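Local coordinates for YncI copper-binding domain-containing protein (PDB 3ESM) that is of unknown function but probably binds copper, this piece being the immunoglobulin-like domain of a longer membrane-associated protein, at residues 12-18 against 92-98; 51-57 against 69-74; 115-119 against 129-133. The protein carries 2 engineered substitutions. All coordinates share one frame; numbering follows the deposited sequence.

Interaction 1: 12-18 against 92-98; sequences AAQGGYS and IGPLPSA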
loop_
_atom_site.group_PDB
_atom_site.type_symbol
_atom_site.label_atom_id
_atom_site.label_comp_id
_atom_site.label_asym_id
_atom_site.label_seq_id
_atom_site.Cartn_x
_atom_site.Cartn_y
_atom_site.Cartn_z
ATOM N N ALA A 12 25.217 -10.742 -3.780
ATOM C CA ALA A 12 24.234 -11.525 -4.561
ATOM C C ALA A 12 24.689 -12.645 -5.493
ATOM O O ALA A 12 25.150 -12.400 -6.615
ATOM C CB ALA A 12 23.245 -10.615 -5.289
ATOM N N ALA A 13 24.459 -13.875 -5.043
ATOM C CA ALA A 13 24.751 -15.053 -5.833
ATOM C C ALA A 13 23.558 -15.982 -5.883
ATOM O O ALA A 13 22.713 -15.961 -4.988
ATOM C CB ALA A 13 25.942 -15.781 -5.241
ATOM N N GLN A 14 23.485 -16.816 -6.916
ATOM C CA GLN A 14 22.444 -17.844 -7.009
ATOM C C GLN A 14 22.583 -18.773 -5.817
ATOM O O GLN A 14 23.707 -19.167 -5.476
ATOM C CB GLN A 14 22.579 -18.626 -8.318
ATOM C CG GLN A 14 22.538 -17.726 -9.565
ATOM C CD GLN A 14 22.625 -18.492 -10.881
ATOM O OE1 GLN A 14 22.306 -19.676 -10.943
ATOM N NE2 GLN A 14 23.029 -17.803 -11.937
ATOM N N GLY A 15 21.457 -19.079 -5.165
ATOM C CA GLY A 15 21.437 -19.871 -3.921
ATOM C C GLY A 15 22.046 -19.178 -2.715
ATOM O O GLY A 15 22.302 -19.814 -1.668
ATOM N N GLY A 16 22.310 -17.882 -2.840
ATOM C CA GLY A 16 22.995 -17.156 -1.786
ATOM C C GLY A 16 22.044 -16.352 -0.920
ATOM O O GLY A 16 20.858 -16.266 -1.223
ATOM N N TYR A 17 22.590 -15.812 0.158
ATOM C CA TYR A 17 21.876 -14.915 1.049
ATOM C C TYR A 17 22.454 -13.559 0.891
ATOM O O TYR A 17 23.690 -13.393 0.949
ATOM C CB TYR A 17 22.218 -15.257 2.472
ATOM C CG TYR A 17 21.360 -16.264 2.987
ATOM C CD1 TYR A 17 20.324 -15.905 3.790
ATOM C CD2 TYR A 17 21.555 -17.585 2.653
ATOM C CE1 TYR A 17 19.541 -16.785 4.266
ATOM C CE2 TYR A 17 20.746 -18.509 3.134
ATOM C CZ TYR A 17 19.720 -18.088 3.940
ATOM O OH TYR A 17 18.839 -18.976 4.483
ATOM N N SER A 18 21.612 -12.547 0.699
ATOM C CA SER A 18 22.180 -11.201 0.561
ATOM C C SER A 18 21.374 -10.207 1.363
ATOM O O SER A 18 20.174 -10.408 1.534
ATOM C CB SER A 18 22.170 -10.727 -0.901
ATOM O OG SER A 18 23.102 -11.440 -1.707
ATOM N N ILE A 92 17.739 -11.581 2.746
ATOM C CA ILE A 92 16.955 -12.717 2.278
ATOM C C ILE A 92 17.836 -13.808 1.699
ATOM O O ILE A 92 18.966 -13.553 1.231
ATOM C CB ILE A 92 15.964 -12.282 1.172
ATOM C CG1 ILE A 92 16.711 -11.718 -0.046
ATOM C CG2 ILE A 92 14.988 -11.267 1.740
ATOM C CD1 ILE A 92 15.820 -11.294 -1.254
ATOM N N GLY A 93 17.280 -15.012 1.702
ATOM C CA GLY A 93 17.915 -16.121 1.003
ATOM C C GLY A 93 17.154 -17.394 1.258
ATOM O O GLY A 93 16.295 -17.466 2.150
ATOM N N PRO A 94 17.469 -18.422 0.478
ATOM C CA PRO A 94 18.417 -18.348 -0.635
ATOM C C PRO A 94 17.782 -17.726 -1.855
ATOM O O PRO A 94 16.603 -17.957 -2.102
ATOM C CB PRO A 94 18.708 -19.823 -0.936
ATOM C CG PRO A 94 17.467 -20.539 -0.530
ATOM C CD PRO A 94 16.910 -19.767 0.663
ATOM N N LEU A 95 18.568 -16.948 -2.598
ATOM C CA LEU A 95 18.154 -16.394 -3.878
ATOM C C LEU A 95 18.061 -17.497 -4.909
ATOM O O LEU A 95 18.758 -18.502 -4.798
ATOM C CB LEU A 95 19.142 -15.332 -4.323
ATOM C CG LEU A 95 19.190 -14.105 -3.410
ATOM C CD1 LEU A 95 20.340 -13.198 -3.783
ATOM C CD2 LEU A 95 17.856 -13.326 -3.472
ATOM N N PRO A 96 17.179 -17.316 -5.907
ATOM C CA PRO A 96 16.855 -18.374 -6.856
ATOM C C PRO A 96 18.064 -18.801 -7.656
ATOM O O PRO A 96 19.059 -18.067 -7.767
ATOM C CB PRO A 96 15.831 -17.737 -7.806
ATOM C CG PRO A 96 15.508 -16.420 -7.273
ATOM C CD PRO A 96 16.317 -16.128 -6.047
ATOM N N SER A 97 17.969 -20.005 -8.194
ATOM C CA SER A 97 18.971 -20.467 -9.120
ATOM C C SER A 97 18.575 -20.000 -10.501
ATOM O O SER A 97 18.121 -20.776 -11.340
ATOM C CB SER A 97 19.104 -21.980 -9.027
ATOM O OG SER A 97 19.669 -22.237 -7.755
ATOM N N ALA A 98 18.724 -18.695 -10.696
ATOM C CA ALA A 98 18.387 -18.032 -11.947
ATOM C C ALA A 98 19.425 -16.941 -12.184
ATOM O O ALA A 98 20.065 -16.469 -11.250
ATOM C CB ALA A 98 16.990 -17.427 -11.865
#
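The Y17 ring lies with one face over the backbone of G93 and P94: G93 CA makes a CH-pi contact 3.8 Å from the ring centroid of Y17, displaced a little toward the rim, and P94 N sits over the same face. This holds for one of two modelled conformers of an exposed tyrosine. The second flat group is the Q14 amide, which runs alongside the A98 carbonyl, with Q14 CG only 3.2 Å from A98 O; NE2 is also near that oxygen but badly angled for a bond, and has a weak one to L137 O instead.

Both groups belong to one end of the immunoglobulin-like sandwich, where strand 18-25 starts, strand 85-93 runs out, and their loops stay together beyond the sheet. S18 and I92 are the last antiparallel hydrogen-bonded pair. S18 N gives to I92 O at 2.9 Å, and I92 N returns a bond to S18 O. Past that point a cis peptide precedes P94, while A13-G16 forms a type II turn with G15 at positive phi. The turn and the outgoing chain still exchange two backbone bonds. L95 N reaches G16 O at 2.8 Å, in the carbonyl plane and nearly straight (163°). G15 N meets L95 O, also at 2.8 Å, but from above the carbonyl plane and more bent (134°).

L95 packs against the A13-G16 turn. With chi1 at -65° its CG lies anti to the carbonyl carbon and 3.5 Å from G16 O. The branch ends where L95 CD1 touches three groups of segment 12-18: A13 O at 3.8 Å, S18 OG at 3.9 Å and the methyl of A12.

Interaction 2: 51-57 against 69-74; sequences MPGWTAR and VTWTAD. Engineered in segment 51-57: M51 (natural residue Leu).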
loop_
_atom_site.group_PDB
_atom_site.type_symbol
_atom_site.label_atom_id
_atom_site.label_comp_id
_atom_site.label_asym_id
_atom_site.label_seq_id
_atom_site.Cartn_x
_atom_site.Cartn_y
_atom_site.Cartn_z
ATOM N N MET A 51 14.189 0.163 11.676
ATOM C CA MET A 51 14.108 1.416 10.945
ATOM C C MET A 51 13.257 2.342 11.823
ATOM O O MET A 51 12.027 2.231 11.778
ATOM C CB MET A 51 13.381 1.096 9.617
ATOM C CG MET A 51 13.327 2.169 8.557
ATOM S SD MET A 51 12.712 1.520 6.944
ATOM C CE MET A 51 12.648 3.043 6.040
ATOM N N PRO A 52 13.878 3.230 12.628
ATOM C CA PRO A 52 13.068 4.065 13.501
ATOM C C PRO A 52 11.979 4.793 12.724
ATOM O O PRO A 52 12.246 5.357 11.635
ATOM C CB PRO A 52 14.092 5.051 14.104
ATOM C CG PRO A 52 15.356 4.241 14.102
ATOM C CD PRO A 52 15.317 3.541 12.754
ATOM N N GLY A 53 10.778 4.767 13.278
ATOM C CA GLY A 53 9.653 5.455 12.662
ATOM C C GLY A 53 8.918 4.640 11.624
ATOM O O GLY A 53 7.946 5.129 11.056
ATOM N N TRP A 54 9.371 3.416 11.362
ATOM C CA TRP A 54 8.682 2.539 10.373
ATOM C C TRP A 54 8.425 1.178 10.993
ATOM O O TRP A 54 9.216 0.714 11.854
ATOM C CB TRP A 54 9.576 2.319 9.146
ATOM C CG TRP A 54 9.866 3.580 8.394
ATOM C CD1 TRP A 54 10.744 4.591 8.755
ATOM C CD2 TRP A 54 9.263 3.993 7.169
ATOM N NE1 TRP A 54 10.725 5.596 7.792
ATOM C CE2 TRP A 54 9.846 5.247 6.804
ATOM C CE3 TRP A 54 8.349 3.404 6.311
ATOM C CZ2 TRP A 54 9.451 5.960 5.654
ATOM C CZ3 TRP A 54 7.976 4.119 5.119
ATOM C CH2 TRP A 54 8.540 5.372 4.816
ATOM N N THR A 55 7.333 0.539 10.593
ATOM C CA THR A 55 7.069 -0.819 11.017
ATOM C C THR A 55 7.165 -1.727 9.809
ATOM O O THR A 55 6.706 -1.366 8.749
ATOM C CB THR A 55 5.689 -0.932 11.674
ATOM O OG1 THR A 55 5.736 -0.159 12.909
ATOM C CG2 THR A 55 5.390 -2.392 11.983
ATOM N N ALA A 56 7.805 -2.883 9.957
ATOM C CA ALA A 56 7.914 -3.825 8.839
ATOM C C ALA A 56 7.160 -5.126 9.139
ATOM O O ALA A 56 7.148 -5.612 10.304
ATOM C CB ALA A 56 9.362 -4.117 8.504
ATOM N N ARG A 57 6.514 -5.672 8.108
ATOM C CA ARG A 57 5.909 -7.002 8.208
ATOM C C ARG A 57 6.453 -7.820 7.043
ATOM O O ARG A 57 6.615 -7.300 5.937
ATOM C CB ARG A 57 4.369 -7.015 8.134
ATOM C CG ARG A 57 3.762 -6.509 6.871
ATOM C CD ARG A 57 2.208 -6.541 6.990
ATOM N NE ARG A 57 1.657 -7.890 6.865
ATOM C CZ ARG A 57 0.937 -8.530 7.789
ATOM N NH1 ARG A 57 0.640 -7.965 8.973
ATOM N NH2 ARG A 57 0.503 -9.751 7.512
ATOM N N VAL A 69 7.325 -8.165 1.630
ATOM C CA VAL A 69 7.713 -7.428 2.849
ATOM C C VAL A 69 7.123 -6.052 2.682
ATOM O O VAL A 69 7.099 -5.504 1.561
ATOM C CB VAL A 69 9.244 -7.361 3.036
ATOM C CG1 VAL A 69 9.969 -6.897 1.748
ATOM C CG2 VAL A 69 9.612 -6.455 4.234
ATOM N N THR A 70 6.609 -5.490 3.779
ATOM C CA THR A 70 6.015 -4.151 3.684
ATOM C C THR A 70 6.557 -3.289 4.798
ATOM O O THR A 70 6.605 -3.739 5.964
ATOM C CB THR A 70 4.486 -4.175 3.827
ATOM O OG1 THR A 70 3.890 -4.947 2.787
ATOM C CG2 THR A 70 3.920 -2.733 3.807
ATOM N N TRP A 71 7.025 -2.090 4.464
ATOM C CA TRP A 71 7.422 -1.100 5.494
ATOM C C TRP A 71 6.387 0.005 5.485
ATOM O O TRP A 71 5.963 0.449 4.409
ATOM C CB TRP A 71 8.769 -0.477 5.137
ATOM C CG TRP A 71 9.928 -1.381 5.200
ATOM C CD1 TRP A 71 10.757 -1.561 6.278
ATOM C CD2 TRP A 71 10.458 -2.187 4.135
ATOM N NE1 TRP A 71 11.760 -2.448 5.948
ATOM C CE2 TRP A 71 11.601 -2.852 4.645
ATOM C CE3 TRP A 71 10.061 -2.422 2.809
ATOM C CZ2 TRP A 71 12.398 -3.697 3.859
ATOM C CZ3 TRP A 71 10.835 -3.274 2.024
ATOM C CH2 TRP A 71 11.981 -3.919 2.556
ATOM N N THR A 72 5.990 0.480 6.662
ATOM C CA THR A 72 4.917 1.469 6.759
ATOM C C THR A 72 5.356 2.513 7.743
ATOM O O THR A 72 5.816 2.169 8.836
ATOM C CB THR A 72 3.626 0.848 7.305
ATOM O OG1 THR A 72 3.238 -0.255 6.468
ATOM C CG2 THR A 72 2.503 1.916 7.303
ATOM N N ALA A 73 5.209 3.784 7.360
ATOM C CA ALA A 73 5.605 4.886 8.250
ATOM C C ALA A 73 4.641 4.966 9.434
ATOM O O ALA A 73 3.417 4.931 9.248
ATOM C CB ALA A 73 5.581 6.188 7.433
ATOM N N ASP A 74 5.191 4.916 10.660
ATOM C CA ASP A 74 4.380 5.115 11.859
ATOM C C ASP A 74 3.630 6.441 11.859
ATOM O O ASP A 74 4.078 7.422 11.317
ATOM C CB ASP A 74 5.257 5.089 13.111
ATOM C CG ASP A 74 5.992 3.786 13.272
ATOM O OD1 ASP A 74 5.565 2.792 12.671
ATOM O OD2 ASP A 74 7.022 3.787 13.987
HETATM O O HOH W 1 8.321 1.430 14.729
HETATM O O HOH W 2 4.055 -2.576 7.618
#
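W54 lies along its hairpin partner A73. Its CB starts 3.8 Å from T72 O; CG is turned anti to the carbonyl carbon (chi1 -63°), which lays the indole across the neighbouring strand. There CD2 passes over A73 CA, W54 CE3 comes within 3.3 Å of A73 N, and CZ3 and CH2 rest on A73 CB, a CH-pi contact 3.9 Å from the centroid of the six-membered ring of W54. The opposite face takes CE of M51, an engineered residue modelled in two conformers, whose SD makes an oblique Met-aromatic contact with W71.

At the hairpin's open end D74 N gives to G53 O, and D74 OD1 accepts T55 OG1 on its syn side at 3.0 Å. Its OD2 takes a water that also bonds W54 O. Paired backbone bonds join T55 with T72 and R57 with T70.

Strand 66-73 pairs onward with strand 33-43. W54, A56, W71 and A73 face inward, with W54 and W71 meeting F88 of strand 85-93 in the other sheet. T55, R57, T70 and T72 share the other face, where the second subunit packs on T55, R57 and T72; R57 NH2 salt-bridges D59 of its own chain and bonds the backbone O of N77 of the second subunit.

Interaction 3: 115-119 against 129-133; sequences VAWNQ and EHPAP. With SO4 (sulfate ion), chain C.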
loop_
_atom_site.group_PDB
_atom_site.type_symbol
_atom_site.label_atom_id
_atom_site.label_comp_id
_atom_site.label_asym_id
_atom_site.label_seq_id
_atom_site.Cartn_x
_atom_site.Cartn_y
_atom_site.Cartn_z
ATOM N N VAL A 115 2.120 3.877 -6.557
ATOM C CA VAL A 115 2.877 3.683 -7.790
ATOM C C VAL A 115 3.406 2.269 -7.890
ATOM O O VAL A 115 4.077 1.778 -6.973
ATOM C CB VAL A 115 4.016 4.676 -7.913
ATOM C CG1 VAL A 115 4.822 4.384 -9.169
ATOM C CG2 VAL A 115 3.477 6.102 -7.916
ATOM N N ALA A 116 3.097 1.612 -9.019
ATOM C CA ALA A 116 3.528 0.227 -9.260
ATOM C C ALA A 116 4.878 0.214 -9.948
ATOM O O ALA A 116 5.047 0.874 -10.991
ATOM C CB ALA A 116 2.505 -0.496 -10.126
ATOM N N TRP A 117 5.822 -0.529 -9.394
ATOM C CA TRP A 117 7.143 -0.704 -10.003
ATOM C C TRP A 117 7.199 -2.161 -10.417
ATOM O O TRP A 117 7.810 -3.003 -9.744
ATOM C CB TRP A 117 8.273 -0.363 -9.034
ATOM C CG TRP A 117 8.291 1.064 -8.585
ATOM C CD1 TRP A 117 7.664 1.605 -7.492
ATOM C CD2 TRP A 117 8.992 2.138 -9.215
ATOM N NE1 TRP A 117 7.939 2.955 -7.410
ATOM C CE2 TRP A 117 8.760 3.304 -8.452
ATOM C CE3 TRP A 117 9.814 2.219 -10.341
ATOM C CZ2 TRP A 117 9.322 4.549 -8.797
ATOM C CZ3 TRP A 117 10.360 3.443 -10.696
ATOM C CH2 TRP A 117 10.123 4.592 -9.921
ATOM N N ASN A 118 6.537 -2.448 -11.520
ATOM C CA ASN A 118 6.271 -3.824 -11.912
ATOM C C ASN A 118 6.461 -4.100 -13.399
ATOM O O ASN A 118 6.102 -5.181 -13.869
ATOM C CB ASN A 118 4.873 -4.270 -11.473
ATOM C CG ASN A 118 3.780 -3.541 -12.187
ATOM O OD1 ASN A 118 4.033 -2.586 -12.921
ATOM N ND2 ASN A 118 2.528 -3.981 -11.971
ATOM N N GLN A 119 7.065 -3.160 -14.114
ATOM C CA GLN A 119 7.254 -3.363 -15.570
ATOM C C GLN A 119 8.491 -4.192 -15.824
ATOM O O GLN A 119 9.454 -4.135 -15.076
ATOM C CB GLN A 119 7.331 -2.003 -16.270
ATOM C CG GLN A 119 6.029 -1.194 -16.047
ATOM C CD GLN A 119 6.095 0.246 -16.561
ATOM O OE1 GLN A 119 7.153 0.853 -16.620
ATOM N NE2 GLN A 119 4.923 0.814 -16.867
ATOM N N GLU A 129 9.170 3.279 -17.591
ATOM C CA GLU A 129 9.449 4.308 -16.607
ATOM C C GLU A 129 9.319 3.776 -15.158
ATOM O O GLU A 129 9.914 4.348 -14.245
ATOM C CB GLU A 129 8.500 5.483 -16.803
ATOM C CG GLU A 129 8.777 6.206 -18.111
ATOM C CD GLU A 129 8.109 7.564 -18.196
ATOM O OE1 GLU A 129 7.755 8.144 -17.142
ATOM O OE2 GLU A 129 7.940 8.062 -19.331
ATOM N N HIS A 130 8.597 2.669 -15.000
ATOM C CA HIS A 130 8.461 2.014 -13.679
ATOM C C HIS A 130 8.825 0.521 -13.667
ATOM O O HIS A 130 7.994 -0.341 -13.385
ATOM C CB HIS A 130 7.067 2.243 -13.149
ATOM C CG HIS A 130 6.817 3.675 -12.818
ATOM N ND1 HIS A 130 6.180 4.533 -13.683
ATOM C CD2 HIS A 130 7.173 4.413 -11.739
ATOM C CE1 HIS A 130 6.118 5.737 -13.135
ATOM N NE2 HIS A 130 6.726 5.694 -11.963
ATOM N N PRO A 131 10.076 0.218 -14.010
ATOM C CA PRO A 131 10.494 -1.195 -14.078
ATOM C C PRO A 131 10.562 -1.768 -12.669
ATOM O O PRO A 131 10.870 -1.021 -11.733
ATOM C CB PRO A 131 11.922 -1.114 -14.589
ATOM C CG PRO A 131 12.416 0.243 -14.162
ATOM C CD PRO A 131 11.201 1.148 -14.206
ATOM N N ALA A 132 10.270 -3.060 -12.522
ATOM C CA ALA A 132 10.597 -3.746 -11.261
ATOM C C ALA A 132 12.094 -3.734 -11.024
ATOM O O ALA A 132 12.877 -4.035 -11.947
ATOM C CB ALA A 132 10.103 -5.195 -11.320
ATOM N N PRO A 133 12.529 -3.408 -9.789
ATOM C CA PRO A 133 13.936 -3.498 -9.446
ATOM C C PRO A 133 14.447 -4.929 -9.662
ATOM O O PRO A 133 13.755 -5.890 -9.316
ATOM C CB PRO A 133 13.979 -3.153 -7.959
ATOM C CG PRO A 133 12.625 -2.874 -7.538
ATOM C CD PRO A 133 11.672 -2.998 -8.654
HETATM S S SO4 C . 4.454 4.810 -16.907
HETATM O O1 SO4 C . 4.758 6.100 -16.273
HETATM O O2 SO4 C . 4.827 4.864 -18.322
HETATM O O3 SO4 C . 3.021 4.523 -16.802
HETATM O O4 SO4 C . 5.222 3.733 -16.264
HETATM O O HOH W 3 12.332 -4.834 -14.509
#
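The loop that leaves strand 114-117 and returns toward strand 134-136 is drawn together here, its two limbs running 82° apart and joined by a single backbone bridge between Q119 and P131. Q119 N bonds H130 O at 3.1 Å, and Q119 O accepts A132 N at 2.9 Å, on a lone pair. A water donates to both Q119 O and A132 O beside that bond.

The Q119 side chain adds a third link. Extended beyond CG, it runs past the H130 carbonyl, and its amide is used at both ends. Q119 OE1 receives H130 N at 2.8 Å from well above the amide plane, and NE2 gives to a sulfate oxygen. H130 holds the same ion: ND1 points almost straight (176°) at O4 of the sulfate, 2.9 Å away. Two donors, H130 ND1 and Q119 NE2, thus converge on one sulfate oxygen. The ion itself probably comes from the crystallisation liquor.

The other edge of the imidazole is turned to W117. H130 CD2 comes 3.5 Å from W117 CH2, over the indole face, in an edge-to-face pair with planes at 66°. V115 CG1 shares that face of the indole and touches H130 CD2 at 3.5 Å, so the imidazole is wedged against both side chains. P131 O lies at the indole's edge, near its plane.

Strand 100-109 pairs with 114-117, with backbone bonding between A105 and W117, while Q107 OE1 takes W117 NE1; F103 and P133 are also backbone-bonded, where the chain heads into strand 134-136. W117 and P133 pack on V5, near the N-terminus, and P131 on H4.

Overall arrangement
The three contacts lie about 21 to 24 Å apart, centre to centre, and none touches another. Interaction 2 is the most regular, a partly buried strand pair whose inward aromatics meet the opposite sheet and whose outward face meets the second subunit. Interaction 3 reaches the same six-stranded sheet on the other side of the chain's centre, but at the surface, where one strand gives way to a loop and polar side chains hold a sulfate. Interaction 1, also partly buried, belongs to the four-stranded sheet: a strand pair and the two loops beyond it, joined mainly by backbone bonds, with a leucine packed between. Strands 66-73 and 85-93 follow each other in the chain, one in each sheet.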